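Local coordinates for malonyl CoA-acyl carrier protein transacylase (Burkholderia pseudomallei, PDB 3G87), which probably catalyses the transfer of the malonyl group from malonyl-CoA to the holo acyl carrier protein, releasing coenzyme A, at residues Gly110-Ala115 / Gln212-Ala217; Pro222-Val227 / Ile255-Ala260; Ala24-Phe29 / Ala46-Asp51; Gln14-Lys19 / Pro64-Val69. All coordinates share one frame; numbering follows the deposited sequence.

Contact 1. Residues Gly110-Ala115 / Gln212-Ala217; sequences GLKLVA and QSFRLA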
# COMPACT_ATOMS: atom_id res chain seq x y z
N GLY A 110 -6.92 -0.07 -13.84
CA GLY A 110 -6.38 -0.21 -12.49
C GLY A 110 -7.49 -0.46 -11.50
O GLY A 110 -7.37 -1.33 -10.61
N LEU A 111 -8.61 0.25 -11.67
CA LEU A 111 -9.72 0.12 -10.77
C LEU A 111 -10.27 -1.29 -10.92
O LEU A 111 -10.52 -1.98 -9.92
CB LEU A 111 -10.77 1.21 -10.99
CG LEU A 111 -12.04 1.17 -10.11
CD1 LEU A 111 -11.71 1.31 -8.59
CD2 LEU A 111 -13.01 2.23 -10.53
N LYS A 112 -10.38 -1.77 -12.15
CA LYS A 112 -10.76 -3.16 -12.34
C LYS A 112 -9.81 -4.15 -11.66
O LYS A 112 -10.28 -5.13 -11.02
CB LYS A 112 -10.87 -3.49 -13.83
CG LYS A 112 -12.14 -3.01 -14.49
CD LYS A 112 -11.84 -2.90 -15.96
CE LYS A 112 -13.07 -3.15 -16.78
NZ LYS A 112 -13.05 -2.36 -18.06
N LEU A 113 -8.50 -3.93 -11.76
CA LEU A 113 -7.60 -4.82 -11.05
C LEU A 113 -7.80 -4.76 -9.53
O LEU A 113 -7.75 -5.81 -8.87
CB LEU A 113 -6.14 -4.55 -11.40
CG LEU A 113 -5.67 -4.67 -12.86
CD1 LEU A 113 -4.25 -4.10 -12.91
CD2 LEU A 113 -5.71 -6.14 -13.47
N VAL A 114 -8.04 -3.57 -9.00
CA VAL A 114 -8.21 -3.30 -7.59
C VAL A 114 -9.45 -3.96 -6.97
O VAL A 114 -9.37 -4.53 -5.95
CB VAL A 114 -8.13 -1.80 -7.28
CG1 VAL A 114 -8.65 -1.51 -5.98
CG2 VAL A 114 -6.76 -1.29 -7.38
N ALA A 115 -10.56 -3.85 -7.66
CA ALA A 115 -11.77 -4.52 -7.30
C ALA A 115 -11.62 -6.04 -7.22
O ALA A 115 -12.10 -6.61 -6.33
CB ALA A 115 -12.88 -4.13 -8.17
N GLN A 212 -4.02 -12.05 -16.31
CA GLN A 212 -3.76 -12.54 -17.63
C GLN A 212 -4.69 -12.01 -18.68
O GLN A 212 -4.39 -12.07 -19.82
CB GLN A 212 -3.62 -14.06 -17.64
CG GLN A 212 -2.30 -14.56 -17.10
CD GLN A 212 -2.27 -16.04 -16.76
OE1 GLN A 212 -3.13 -16.55 -16.07
NE2 GLN A 212 -1.27 -16.73 -17.24
N SER A 213 -5.80 -11.42 -18.29
CA SER A 213 -6.69 -10.74 -19.21
C SER A 213 -6.38 -9.29 -19.58
O SER A 213 -7.18 -8.66 -20.21
CB SER A 213 -8.10 -10.73 -18.67
OG SER A 213 -8.60 -11.98 -18.46
N PHE A 214 -5.24 -8.77 -19.17
CA PHE A 214 -4.89 -7.37 -19.26
C PHE A 214 -3.48 -7.29 -19.83
O PHE A 214 -2.59 -8.13 -19.52
CB PHE A 214 -5.00 -6.69 -17.86
CG PHE A 214 -6.41 -6.71 -17.26
CD1 PHE A 214 -7.36 -5.76 -17.64
CD2 PHE A 214 -6.80 -7.72 -16.40
CE1 PHE A 214 -8.67 -5.80 -17.12
CE2 PHE A 214 -8.08 -7.76 -15.87
CZ PHE A 214 -9.02 -6.80 -16.23
N ARG A 215 -3.26 -6.31 -20.69
CA ARG A 215 -1.97 -6.10 -21.30
C ARG A 215 -1.36 -4.90 -20.57
O ARG A 215 -1.82 -3.77 -20.73
CB ARG A 215 -2.12 -5.88 -22.81
N LEU A 216 -0.37 -5.17 -19.70
CA LEU A 216 0.24 -4.15 -18.84
C LEU A 216 1.52 -3.59 -19.47
O LEU A 216 2.44 -4.35 -19.74
CB LEU A 216 0.57 -4.75 -17.50
CG LEU A 216 -0.53 -4.53 -16.51
CD1 LEU A 216 -1.69 -5.42 -16.80
CD2 LEU A 216 0.01 -4.81 -15.16
N ALA A 217 1.56 -2.27 -19.72
CA ALA A 217 2.74 -1.63 -20.34
C ALA A 217 3.91 -1.52 -19.36
O ALA A 217 3.72 -1.52 -18.15
CB ALA A 217 2.37 -0.23 -20.99

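Contact 2. Residues Pro222-Val227 / Ile255-Ala260; sequences PVISNV and IRYLLA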
# COMPACT_ATOMS: atom_id res chain seq x y z
N PRO A 222 10.20 5.08 -13.28
CA PRO A 222 10.55 3.91 -12.44
C PRO A 222 9.55 3.74 -11.28
O PRO A 222 9.21 4.71 -10.60
CB PRO A 222 11.91 4.27 -11.87
CG PRO A 222 12.53 5.24 -12.90
CD PRO A 222 11.38 5.91 -13.64
N VAL A 223 9.07 2.52 -11.07
CA VAL A 223 8.15 2.26 -9.96
C VAL A 223 8.85 1.28 -9.05
O VAL A 223 9.29 0.23 -9.52
CB VAL A 223 6.81 1.68 -10.48
CG1 VAL A 223 5.93 1.26 -9.33
CG2 VAL A 223 6.06 2.71 -11.35
N ILE A 224 9.02 1.64 -7.78
CA ILE A 224 9.76 0.74 -6.84
C ILE A 224 8.80 -0.29 -6.30
O ILE A 224 7.79 0.05 -5.69
CB ILE A 224 10.44 1.44 -5.65
CG1 ILE A 224 11.24 2.69 -6.10
CG2 ILE A 224 11.39 0.45 -5.05
CD1 ILE A 224 12.25 2.40 -7.15
N SER A 225 9.11 -1.54 -6.56
CA SER A 225 8.20 -2.59 -6.27
C SER A 225 8.27 -2.96 -4.79
O SER A 225 9.35 -3.09 -4.24
CB SER A 225 8.53 -3.78 -7.16
OG SER A 225 8.29 -5.01 -6.51
N ASN A 226 7.13 -3.18 -4.18
CA ASN A 226 7.00 -3.58 -2.80
C ASN A 226 7.67 -4.90 -2.49
O ASN A 226 8.13 -5.10 -1.42
CB ASN A 226 5.54 -3.71 -2.38
CG ASN A 226 4.85 -2.41 -2.03
OD1 ASN A 226 3.68 -2.42 -1.86
ND2 ASN A 226 5.55 -1.34 -1.92
N VAL A 227 7.68 -5.80 -3.46
CA VAL A 227 8.19 -7.18 -3.27
C VAL A 227 9.70 -7.17 -3.18
O VAL A 227 10.26 -7.82 -2.29
CB VAL A 227 7.71 -8.14 -4.39
CG1 VAL A 227 8.30 -9.56 -4.28
CG2 VAL A 227 6.16 -8.21 -4.35
N ILE A 255 12.14 3.06 0.16
CA ILE A 255 12.56 4.39 0.45
C ILE A 255 14.07 4.52 0.50
O ILE A 255 14.63 5.31 -0.17
CB ILE A 255 11.95 4.91 1.77
CG1 ILE A 255 10.45 4.83 1.72
CG2 ILE A 255 12.41 6.28 2.10
CD1 ILE A 255 9.85 5.66 0.74
N ARG A 256 14.71 3.72 1.33
CA ARG A 256 16.19 3.70 1.43
C ARG A 256 16.89 3.47 0.06
O ARG A 256 17.94 4.07 -0.25
CB ARG A 256 16.62 2.63 2.45
CG ARG A 256 16.51 3.12 3.89
CD ARG A 256 16.92 2.04 4.92
NE ARG A 256 17.26 2.59 6.22
CZ ARG A 256 17.58 1.85 7.30
NH1 ARG A 256 17.57 0.50 7.26
NH2 ARG A 256 17.91 2.46 8.45
N TYR A 257 16.30 2.63 -0.79
CA TYR A 257 16.82 2.49 -2.13
C TYR A 257 16.74 3.83 -2.85
O TYR A 257 17.67 4.19 -3.55
CB TYR A 257 16.08 1.40 -2.93
CG TYR A 257 16.52 1.31 -4.39
CD1 TYR A 257 17.73 0.69 -4.72
CD2 TYR A 257 15.75 1.87 -5.42
CE1 TYR A 257 18.16 0.62 -6.07
CE2 TYR A 257 16.16 1.78 -6.79
CZ TYR A 257 17.36 1.14 -7.10
OH TYR A 257 17.81 1.03 -8.43
N LEU A 258 15.65 4.58 -2.68
CA LEU A 258 15.58 5.88 -3.34
C LEU A 258 16.58 6.85 -2.79
O LEU A 258 17.17 7.59 -3.57
CB LEU A 258 14.18 6.51 -3.28
CG LEU A 258 13.18 5.61 -4.03
CD1 LEU A 258 11.72 5.96 -3.76
CD2 LEU A 258 13.51 5.51 -5.52
N LEU A 259 16.75 6.87 -1.46
CA LEU A 259 17.73 7.78 -0.82
C LEU A 259 19.16 7.57 -1.35
O LEU A 259 19.84 8.54 -1.68
CB LEU A 259 17.70 7.63 0.70
CG LEU A 259 16.37 8.02 1.39
CD1 LEU A 259 16.45 7.81 2.86
CD2 LEU A 259 15.96 9.47 1.11
N ALA A 260 19.59 6.30 -1.44
CA ALA A 260 20.91 5.90 -2.00
C ALA A 260 21.06 6.21 -3.49
O ALA A 260 22.11 6.64 -3.96
CB ALA A 260 21.17 4.41 -1.76

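Contact 3. Residues Ala24-Phe29 / Ala46-Asp51; sequences ALFDRF and ALCVDD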
# COMPACT_ATOMS: atom_id res chain seq x y z
N ALA A 24 -14.15 17.37 -2.94
CA ALA A 24 -14.59 18.03 -4.14
C ALA A 24 -13.90 17.53 -5.38
O ALA A 24 -14.36 17.77 -6.45
CB ALA A 24 -14.44 19.47 -4.00
N LEU A 25 -12.82 16.79 -5.21
CA LEU A 25 -12.19 16.09 -6.30
C LEU A 25 -13.10 15.22 -7.11
O LEU A 25 -12.87 15.06 -8.24
CB LEU A 25 -11.08 15.22 -5.80
CG LEU A 25 -9.79 15.90 -5.39
CD1 LEU A 25 -8.92 14.92 -4.70
CD2 LEU A 25 -9.11 16.49 -6.58
N PHE A 26 -14.12 14.65 -6.51
CA PHE A 26 -15.02 13.78 -7.23
C PHE A 26 -15.81 14.46 -8.31
O PHE A 26 -15.97 13.95 -9.33
CB PHE A 26 -15.98 13.04 -6.29
CG PHE A 26 -15.34 11.92 -5.57
CD1 PHE A 26 -15.06 11.99 -4.25
CD2 PHE A 26 -14.99 10.80 -6.22
CE1 PHE A 26 -14.45 10.98 -3.64
CE2 PHE A 26 -14.41 9.84 -5.61
CZ PHE A 26 -14.13 9.91 -4.33
N ASP A 27 -16.34 15.62 -8.04
CA ASP A 27 -17.04 16.44 -9.02
C ASP A 27 -16.06 17.13 -9.97
O ASP A 27 -16.39 17.31 -11.13
CB ASP A 27 -17.86 17.52 -8.32
CG ASP A 27 -19.09 16.98 -7.60
OD1 ASP A 27 -19.70 15.96 -8.01
OD2 ASP A 27 -19.45 17.64 -6.61
N ARG A 28 -14.88 17.55 -9.49
CA ARG A 28 -13.87 18.10 -10.39
C ARG A 28 -13.58 17.11 -11.49
O ARG A 28 -13.45 17.52 -12.65
CB ARG A 28 -12.57 18.45 -9.65
CG ARG A 28 -11.44 18.90 -10.59
CD ARG A 28 -10.13 19.19 -9.79
NE ARG A 28 -9.07 19.60 -10.70
CZ ARG A 28 -7.93 20.18 -10.34
NH1 ARG A 28 -7.69 20.42 -9.05
NH2 ARG A 28 -7.04 20.55 -11.27
N PHE A 29 -13.49 15.83 -11.14
CA PHE A 29 -13.17 14.76 -12.09
C PHE A 29 -14.42 13.94 -12.37
O PHE A 29 -14.42 12.72 -12.32
CB PHE A 29 -11.99 13.89 -11.59
CG PHE A 29 -10.67 14.63 -11.64
CD1 PHE A 29 -10.08 15.12 -10.49
CD2 PHE A 29 -10.05 14.92 -12.86
CE1 PHE A 29 -8.86 15.84 -10.54
CE2 PHE A 29 -8.86 15.67 -12.91
CZ PHE A 29 -8.28 16.13 -11.75
N ALA A 46 -20.14 8.63 -2.67
CA ALA A 46 -20.93 8.36 -1.48
C ALA A 46 -20.09 7.55 -0.49
O ALA A 46 -20.02 7.89 0.68
CB ALA A 46 -22.19 7.61 -1.85
N LEU A 47 -19.43 6.50 -0.97
CA LEU A 47 -18.68 5.61 -0.08
C LEU A 47 -17.60 6.43 0.63
O LEU A 47 -17.39 6.27 1.85
CB LEU A 47 -18.05 4.47 -0.92
CG LEU A 47 -16.95 3.60 -0.24
CD1 LEU A 47 -17.50 2.68 0.86
CD2 LEU A 47 -16.22 2.75 -1.24
N CYS A 48 -16.94 7.31 -0.14
CA CYS A 48 -15.82 8.15 0.37
C CYS A 48 -16.17 9.37 1.27
O CYS A 48 -15.54 9.59 2.38
CB CYS A 48 -14.92 8.59 -0.80
SG CYS A 48 -13.91 7.24 -1.56
N VAL A 49 -17.15 10.17 0.81
CA VAL A 49 -17.49 11.44 1.48
C VAL A 49 -18.48 11.19 2.62
O VAL A 49 -18.24 11.64 3.74
CB VAL A 49 -18.01 12.52 0.47
CG1 VAL A 49 -18.56 13.72 1.22
CG2 VAL A 49 -16.91 12.93 -0.53
N ASP A 50 -19.53 10.41 2.35
CA ASP A 50 -20.59 10.16 3.33
C ASP A 50 -20.43 8.84 4.12
O ASP A 50 -20.81 8.80 5.29
CB ASP A 50 -21.98 10.12 2.64
CG ASP A 50 -22.21 11.30 1.64
OD1 ASP A 50 -21.78 12.43 2.05
OD2 ASP A 50 -22.84 11.07 0.49
N ASP A 51 -19.90 7.78 3.48
CA ASP A 51 -19.82 6.44 4.06
C ASP A 51 -21.02 5.96 4.90
O ASP A 51 -20.84 5.58 6.05
CB ASP A 51 -18.52 6.21 4.86
CG ASP A 51 -18.21 4.70 5.04
OD1 ASP A 51 -18.89 3.86 4.38
OD2 ASP A 51 -17.29 4.35 5.84

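Contact 4. Residues Gln14-Lys19 / Pro64-Val69; sequences QGSQAK and PALYVV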
# COMPACT_ATOMS: atom_id res chain seq x y z
N GLN A 14 -3.95 0.88 2.83
CA GLN A 14 -4.92 0.54 3.87
C GLN A 14 -4.55 1.09 5.23
O GLN A 14 -3.45 0.98 5.68
CB GLN A 14 -5.11 -0.97 3.97
CG GLN A 14 -5.50 -1.37 5.33
CD GLN A 14 -5.21 -2.77 5.70
OE1 GLN A 14 -5.81 -3.68 5.17
NE2 GLN A 14 -4.34 -2.95 6.67
N GLY A 15 -5.53 1.70 5.86
CA GLY A 15 -5.34 2.41 7.08
C GLY A 15 -5.35 3.89 6.98
O GLY A 15 -5.51 4.53 7.94
N SER A 16 -5.15 4.43 5.80
CA SER A 16 -5.10 5.87 5.63
C SER A 16 -6.43 6.47 5.24
O SER A 16 -6.57 7.64 5.23
CB SER A 16 -3.97 6.31 4.68
OG SER A 16 -4.10 5.80 3.41
N GLN A 17 -7.38 5.63 4.93
CA GLN A 17 -8.71 6.10 4.46
C GLN A 17 -9.49 6.67 5.64
O GLN A 17 -9.23 6.32 6.78
CB GLN A 17 -9.49 4.94 3.83
CG GLN A 17 -10.12 3.97 4.84
CD GLN A 17 -9.10 3.02 5.53
OE1 GLN A 17 -7.97 2.86 5.07
NE2 GLN A 17 -9.52 2.39 6.64
N ALA A 18 -10.45 7.54 5.36
CA ALA A 18 -11.26 8.18 6.41
C ALA A 18 -12.47 8.77 5.70
O ALA A 18 -12.36 9.28 4.57
CB ALA A 18 -10.48 9.35 7.05
N LYS A 19 -13.62 8.76 6.36
CA LYS A 19 -14.82 9.35 5.77
C LYS A 19 -14.49 10.83 5.48
O LYS A 19 -13.99 11.52 6.37
CB LYS A 19 -15.93 9.22 6.80
CG LYS A 19 -17.33 9.61 6.41
CD LYS A 19 -18.05 10.10 7.66
CE LYS A 19 -19.58 10.19 7.52
NZ LYS A 19 -20.25 8.86 7.88
N PRO A 64 -10.81 0.11 -3.38
CA PRO A 64 -11.28 0.99 -4.43
C PRO A 64 -11.35 2.42 -3.99
O PRO A 64 -11.05 3.22 -4.79
CB PRO A 64 -12.66 0.45 -4.72
CG PRO A 64 -12.62 -0.86 -4.33
CD PRO A 64 -11.77 -0.96 -3.19
N ALA A 65 -11.72 2.67 -2.75
CA ALA A 65 -11.73 4.03 -2.16
C ALA A 65 -10.38 4.69 -2.20
O ALA A 65 -10.24 5.81 -2.68
CB ALA A 65 -12.24 3.98 -0.74
N LEU A 66 -9.37 4.01 -1.67
CA LEU A 66 -8.00 4.49 -1.73
C LEU A 66 -7.53 4.79 -3.13
O LEU A 66 -7.05 5.89 -3.41
CB LEU A 66 -7.07 3.48 -1.07
CG LEU A 66 -7.27 3.36 0.44
CD1 LEU A 66 -6.48 2.15 0.97
CD2 LEU A 66 -6.89 4.66 1.19
N TYR A 67 -7.72 3.82 -4.02
CA TYR A 67 -7.24 3.92 -5.39
C TYR A 67 -7.78 5.16 -6.08
O TYR A 67 -7.03 5.89 -6.72
CB TYR A 67 -7.61 2.66 -6.20
CG TYR A 67 -7.24 2.74 -7.70
CD1 TYR A 67 -5.95 2.41 -8.15
CD2 TYR A 67 -8.19 3.14 -8.64
CE1 TYR A 67 -5.61 2.48 -9.50
CE2 TYR A 67 -7.85 3.26 -10.01
CZ TYR A 67 -6.58 2.89 -10.44
OH TYR A 67 -6.25 2.98 -11.78
N VAL A 68 -9.09 5.37 -5.97
CA VAL A 68 -9.72 6.47 -6.71
C VAL A 68 -9.32 7.80 -6.09
O VAL A 68 -8.98 8.77 -6.79
CB VAL A 68 -11.25 6.31 -6.76
CG1 VAL A 68 -11.87 7.46 -7.51
CG2 VAL A 68 -11.63 4.98 -7.42
N VAL A 69 -9.32 7.85 -4.76
CA VAL A 69 -8.86 9.06 -4.10
C VAL A 69 -7.38 9.33 -4.39
O VAL A 69 -7.00 10.49 -4.75
CB VAL A 69 -9.25 9.10 -2.63
CG1 VAL A 69 -8.62 10.31 -1.94
CG2 VAL A 69 -10.86 9.14 -2.52

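Contact 1. Residues Gly110-Ala115 / Gln212-Ala217
The Phe-214 ring takes the CD2 methyl of Leu-113 over one face, while the side chain of Lys-112 comes to it obliquely and His-210 meets it in an edge-to-face (T-shaped) pair. The first of these is a CH-pi contact. It joins helix 107-123 to the loop that leads from helix 201-211 to strand 223-224, both within the alpha/beta part of the acyl transferase fold. The geometry supports the assignment: Leu-113 CD2 stands 3.9 Å from the ring centroid of Phe-214, on a line 28° off the ring normal, so the methyl sits over the ring but away from its centre. The displacement is toward one side, because Leu-113 CD2 is 3.5 Å from Phe-214 CD2 and 3.7 Å from Phe-214 CE2. The two side chains run past one another in opposite directions, which lets them overlap although the CA atoms of Leu-113 and Phe-214 are 9.0 Å apart. For Phe-214 the ring lies beside the backbone N and anti to the carbonyl carbon (chi1 -62°), and this sends it out from the loop across to the helix. No hydrogen bond links the two segments, and the interface is small and apolar. Leu-113 also touches Phe-105, a residue that Leu-216 reaches as well, so a second aromatic side chain bridges helix and loop. Lys-112 adds only a peripheral contact, since its amine end leads away from the loop: its nearest approach is Lys-112 CD to Phe-214 CE1, at 4.5 Å.

Contact 2. Residues Pro222-Val227 / Ile255-Ala260
Ile-224 is the residue of Pro-222 to Val-227 that reaches helix 251-264, where it meets Tyr-257 and Leu-258. Earlier in the segment, Pro-222 shares a backbone bond with Leu-88, and Val-223 turns its side chain elsewhere, onto Leu-88 and Ala-102. At Ile-224 the CG1 branch lies beside the backbone N (chi1 -47°) and carries CD1 across to the helix. Ile-224 CG1 lies 3.7 Å from Leu-258 CD2, and the two side chains slide past each other in opposite directions. Ile-224 CD1 also lies 3.7 Å from Leu-258 CD2 and reaches the edge of the Tyr-257 ring, near its plane, with Tyr-257 CD2 3.9 Å away. That edge approach makes this plain apolar packing, not a CH-pi contact over a face. Farther on, Asn-226 turns to the presumed nucleophile elbow: its OD1 accepts from Ser-92 N and its ND2 donates to Gly-90 O, which ties the end of the segment to the likely active-site turn. In the fold, the short, weakly bonded strand 223-224 lies at one border of the parallel sheet, beside 87-90. Leu-258 extends the packing over the sheet to Phe-87, Ile-269 and Phe-271, while Ile-255, on another side of the helix, packs against helix 279-289.

Contact 3. Residues Ala24-Phe29 / Ala46-Asp51
Phe-26, on the short helix 25-28, meets Cys-48 and Val-49 in the last turn of helix 44-50, where the backbone widens into a pi-type turn: Ala-46 O accepts from both Asp-50 N, at 3.1 Å, and Asp-51 N, at 2.8 Å. Asp-51 then leaves the helix with a positive phi, and its carboxylate receives the backbone N-H groups of Glu-55 and Leu-56. The Phe-26 ring extends to the second helix from beside its own backbone N (chi1 -76°). Its far end does most of the touching: Phe-26 CE1 is 3.7 Å from Cys-48 CB, and Phe-26 CZ is 3.9 Å from Cys-48 SG. The sulfur lies 5.0 Å from the Phe-26 ring centroid, 73° off the normal, an oblique sulfur-aromatic contact well away from the axis of the ring. Val-49 CG2 makes a looser approach, 4.3 Å from Phe-26 CD1. Ile-44 and Arg-45 also touch the Phe-26 side chain, so helix 44-50 meets it along more than one turn. No polar bond crosses between the two segments. The chemistry therefore implies cohesion by dispersion and burial, with the sulfur adding an oblique contact at the far end of the ring, well off its normal.

Contact 4. Residues Gln14-Lys19 / Pro64-Val69
Leu-66, on helix 59-81, meets the loop Gln-14 to Lys-19 by van der Waals packing alone, against backbone atoms with one methyl and side-chain atoms with the other. Its two methyls divide the work. Leu-66 CD1 rests against the start of the segment, 3.4 Å from Gln-14 N and 3.7 Å from Gln-14 CA. Leu-66 CD2 fits between the next side chains, 3.7 Å from Gln-17 CB and equally 3.7 Å from Ser-16 OG. The leucine CG lies anti to its carbonyl carbon (chi1 -68°), from where the fork spreads over the loop; the nearest CA pair is Gln-17 and Leu-66, 6.4 Å apart. Hydrogen bonds form within the loop and none cross to the helix. Gly-15 N donates to Gln-17 OE1 at 2.8 Å, striking a lone pair in the carbonyl plane, but the bond is bent, with an N-H...O angle of 140°. Gln-17 folds back on its own loop because CG sits between the backbone N and the carbonyl carbon (chi1 77°) and the chain bends again at chi2. Ser-16 OG is hydrogen-bonded to Gly-13 O. The sequence Gly-Gln-Gly-Ser-Gln is the family's signature; in relatives the backbone N of the first glutamine contributes to the oxyanion hole, consistent with Gln-14 lying near the presumed nucleophile elbow. Leu-66 also touches Leu-93, next to Ser-92, so it packs against both elements of that probable site. Chemically, then, the helix offers the loop an apolar floor, while two hydrogen bonds, Gly-15 N to Gln-17 OE1 and Ser-16 OG to Gly-13 O, brace the turn from within.

How the contacts relate
From the N terminus, contact 4 opens first, in the loop after strand 6-11, and closes on helix 59-81. Contact 3, between 24-29 and 46-51, is nested within the stretch of chain that contact 4 closes, and the two touch: Lys-19 NZ hydrogen-bonds Asp-50 O, and Cys-48 SG packs on Ala-65 and Val-69. Contacts 1 and 2 follow in series, with no crossing. Contact 1 closes the longest loop, across 96 residues that include the antiparallel-sheet strands; contact 2 then closes a shorter one on helix 251-264. Helix 107-123 ties contact 1 to contact 4 through Leu-111, which packs on Tyr-67 and Val-68. Contact 2 touches none of the others and lies across the chain's centre from contacts 3 and 4.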